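Local coordinates for acetyl xylan esterase (Metagenome, PDB 6XYC), which probably removes both acetyl and feruloyl groups from complex natural xylans, as a bifunctional serine esterase of the alpha/beta-hydrolase fold, at residues 23-29 with 74-80. Sequence-based numbering, arbitrary orientation.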
loop_
_atom_site.group_PDB
_atom_site.type_symbol
_atom_site.label_atom_id
_atom_site.label_comp_id
_atom_site.label_asym_id
_atom_site.label_seq_id
_atom_site.Cartn_x
_atom_site.Cartn_y
_atom_site.Cartn_z
ATOM N N GLU A 23 -17.506 4.002 -6.710
ATOM C CA GLU A 23 -17.070 4.166 -5.327
ATOM C C GLU A 23 -15.718 3.504 -5.089
ATOM O O GLU A 23 -14.955 3.938 -4.220
ATOM C CB GLU A 23 -18.120 3.584 -4.386
ATOM C CG GLU A 23 -17.921 3.939 -2.934
ATOM C CD GLU A 23 -18.967 3.312 -2.037
ATOM O OE1 GLU A 23 -20.166 3.375 -2.379
ATOM O OE2 GLU A 23 -18.591 2.756 -0.984
ATOM N N SER A 24 -15.410 2.455 -5.852
ATOM C CA SER A 24 -14.099 1.821 -5.788
ATOM C C SER A 24 -12.971 2.770 -6.156
ATOM O O SER A 24 -11.806 2.445 -5.907
ATOM C CB SER A 24 -14.071 0.606 -6.717
ATOM O OG SER A 24 -14.366 0.987 -8.053
ATOM N N HIS A 25 -13.281 3.925 -6.744
ATOM C CA HIS A 25 -12.279 4.916 -7.108
ATOM C C HIS A 25 -12.460 6.207 -6.316
ATOM O O HIS A 25 -12.173 7.297 -6.821
ATOM C CB HIS A 25 -12.321 5.198 -8.610
ATOM C CG HIS A 25 -11.732 4.104 -9.444
ATOM N ND1 HIS A 25 -12.145 3.852 -10.735
ATOM C CD2 HIS A 25 -10.761 3.197 -9.174
ATOM C CE1 HIS A 25 -11.456 2.835 -11.224
ATOM N NE2 HIS A 25 -10.609 2.421 -10.298
ATOM N N ASN A 26 -12.948 6.096 -5.087
ATOM C CA ASN A 26 -13.050 7.226 -4.178
ATOM C C ASN A 26 -11.920 7.195 -3.157
ATOM O O ASN A 26 -11.337 6.149 -2.871
ATOM C CB ASN A 26 -14.393 7.226 -3.448
ATOM C CG ASN A 26 -15.543 7.639 -4.334
ATOM O OD1 ASN A 26 -15.353 8.142 -5.438
ATOM N ND2 ASN A 26 -16.762 7.436 -3.837
ATOM N N LEU A 27 -11.629 8.364 -2.597
ATOM C CA LEU A 27 -10.685 8.469 -1.496
ATOM C C LEU A 27 -11.179 9.518 -0.512
ATOM O O LEU A 27 -12.063 10.320 -0.822
ATOM C CB LEU A 27 -9.276 8.823 -1.992
ATOM C CG LEU A 27 -9.107 9.989 -2.962
ATOM C CD1 LEU A 27 -9.128 11.313 -2.236
ATOM C CD2 LEU A 27 -7.799 9.798 -3.733
ATOM N N ASP A 28 -10.603 9.491 0.686
ATOM C CA ASP A 28 -10.863 10.485 1.718
ATOM C C ASP A 28 -9.559 11.200 2.042
ATOM O O ASP A 28 -8.495 10.573 2.079
ATOM C CB ASP A 28 -11.436 9.840 2.980
ATOM C CG ASP A 28 -12.677 9.015 2.706
ATOM O OD1 ASP A 28 -13.428 9.355 1.762
ATOM O OD2 ASP A 28 -12.888 8.028 3.437
ATOM N N ILE A 29 -9.638 12.508 2.277
ATOM C CA ILE A 29 -8.462 13.318 2.585
ATOM C C ILE A 29 -8.685 14.012 3.921
ATOM O O ILE A 29 -9.718 14.655 4.120
ATOM C CB ILE A 29 -8.183 14.354 1.480
ATOM C CG1 ILE A 29 -7.949 13.667 0.134
ATOM C CG2 ILE A 29 -6.984 15.208 1.853
ATOM C CD1 ILE A 29 -7.860 14.627 -1.033
ATOM N N VAL A 74 -3.487 12.784 5.456
ATOM C CA VAL A 74 -3.783 11.367 5.276
ATOM C C VAL A 74 -4.799 11.221 4.155
ATOM O O VAL A 74 -5.859 11.857 4.182
ATOM C CB VAL A 74 -4.303 10.721 6.574
ATOM C CG1 VAL A 74 -4.810 9.307 6.287
ATOM C CG2 VAL A 74 -3.220 10.708 7.653
ATOM N N ILE A 75 -4.481 10.375 3.183
ATOM C CA ILE A 75 -5.373 10.084 2.071
ATOM C C ILE A 75 -5.636 8.584 2.070
ATOM O O ILE A 75 -4.737 7.794 1.764
ATOM C CB ILE A 75 -4.782 10.542 0.729
ATOM C CG1 ILE A 75 -4.402 12.024 0.801
ATOM C CG2 ILE A 75 -5.762 10.306 -0.396
ATOM C CD1 ILE A 75 -2.933 12.272 1.065
ATOM N N SER A 76 -6.857 8.190 2.407
ATOM C CA SER A 76 -7.250 6.786 2.441
ATOM C C SER A 76 -8.042 6.463 1.183
ATOM O O SER A 76 -9.055 7.108 0.902
ATOM C CB SER A 76 -8.073 6.484 3.693
ATOM O OG SER A 76 -8.317 5.093 3.813
ATOM N N ILE A 77 -7.593 5.456 0.442
ATOM C CA ILE A 77 -8.116 5.200 -0.890
ATOM C C ILE A 77 -8.859 3.873 -0.927
ATOM O O ILE A 77 -8.518 2.916 -0.223
ATOM C CB ILE A 77 -6.993 5.211 -1.954
ATOM C CG1 ILE A 77 -5.999 4.064 -1.707
ATOM C CG2 ILE A 77 -6.263 6.545 -1.954
ATOM C CD1 ILE A 77 -4.997 3.872 -2.826
ATOM N N ASN A 78 -9.883 3.824 -1.778
ATOM C CA ASN A 78 -10.471 2.566 -2.213
ATOM C C ASN A 78 -9.734 2.042 -3.444
ATOM O O ASN A 78 -9.089 2.792 -4.176
ATOM C CB ASN A 78 -11.957 2.743 -2.535
ATOM C CG ASN A 78 -12.820 2.863 -1.298
ATOM O OD1 ASN A 78 -12.424 2.482 -0.198
ATOM N ND2 ASN A 78 -14.023 3.390 -1.482
ATOM N N HIS A 79 -9.822 0.729 -3.651
ATOM C CA HIS A 79 -9.406 0.103 -4.898
ATOM C C HIS A 79 -10.475 -0.911 -5.275
ATOM O O HIS A 79 -11.310 -1.287 -4.451
ATOM C CB HIS A 79 -8.030 -0.567 -4.797
ATOM C CG HIS A 79 -7.979 -1.713 -3.841
ATOM N ND1 HIS A 79 -8.558 -2.934 -4.108
ATOM C CD2 HIS A 79 -7.418 -1.822 -2.613
ATOM C CE1 HIS A 79 -8.355 -3.746 -3.085
ATOM N NE2 HIS A 79 -7.666 -3.096 -2.164
ATOM N N ARG A 80 -10.468 -1.337 -6.534
ATOM C CA ARG A 80 -11.486 -2.269 -6.998
ATOM C C ARG A 80 -11.273 -3.648 -6.383
ATOM O O ARG A 80 -10.147 -4.055 -6.080
ATOM C CB ARG A 80 -11.472 -2.375 -8.521
ATOM C CG ARG A 80 -12.226 -1.269 -9.229
ATOM C CD ARG A 80 -11.998 -1.342 -10.729
ATOM N NE ARG A 80 -10.643 -0.946 -11.083
ATOM C CZ ARG A 80 -10.107 -1.091 -12.292
ATOM N NH1 ARG A 80 -10.819 -1.621 -13.279
ATOM N NH2 ARG A 80 -8.858 -0.702 -12.518
HETATM O O HOH W 1 -16.316 3.480 0.088
#
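Asn-78 reaches across to the short 3-10 turn at 23-24 and gives its ND2 to Glu-23 O at 2.9 Å. The bond is nearly straight and lies close to the amide plane, but it meets the carbonyl from above its plane; Asn-26 N donates to the same oxygen from the opposite face, so two donors grip it. The amide's second N-H goes to a water, which in turn donates to Glu-23 OE2. With CG beside its own backbone N (chi1 -75°), the Asn-78 amide extends past Asn-26 O, which accepts Asn-78 N at 3.0 Å. A leucine here, similar in size but with no side-chain amide, would probably leave Glu-23 O with one donor fewer and the bridging water without the amide N-H it accepts. Beyond this point the chains pair as antiparallel strands, Asp-28 and Ser-76 exchanging both backbone bonds. In this alpha/beta-hydrolase sheet, strand 26-32 runs against 73-77, which lies parallel to 39-45 on its other side. Branched aliphatic side chains suit the buried face, where Ile-75 and Ile-77 pack on helix 89-103: Leu-27 and Ile-75 lie side by side, CD2 to CG2 at 3.9 Å, while Ile-77 CG2 meets Leu-27 CB at 3.8 Å and Ile-29 CG1 rests against Ile-75 CG1. The other face carries the polar Asp-28 and Ser-76: Asp-28 OD1 makes a salt bridge with Lys-56 NZ and accepts Asn-14 N, while Ser-76 OG bonds to Lys-56 O. On the turn side of Asn-78, away from the strand pairing, the Arg-80 chain lies alongside Ser-24, CG 3.3 Å from OG, then bends at chi3 (-71°) to bring its guanidinium near the His-25 ring, CE1 of the histidine over one face and the two planes 64° apart. Asp-93 receives both His-25 NE2 and Arg-80 NH2, tying imidazole and guanidinium to one carboxylate oxygen.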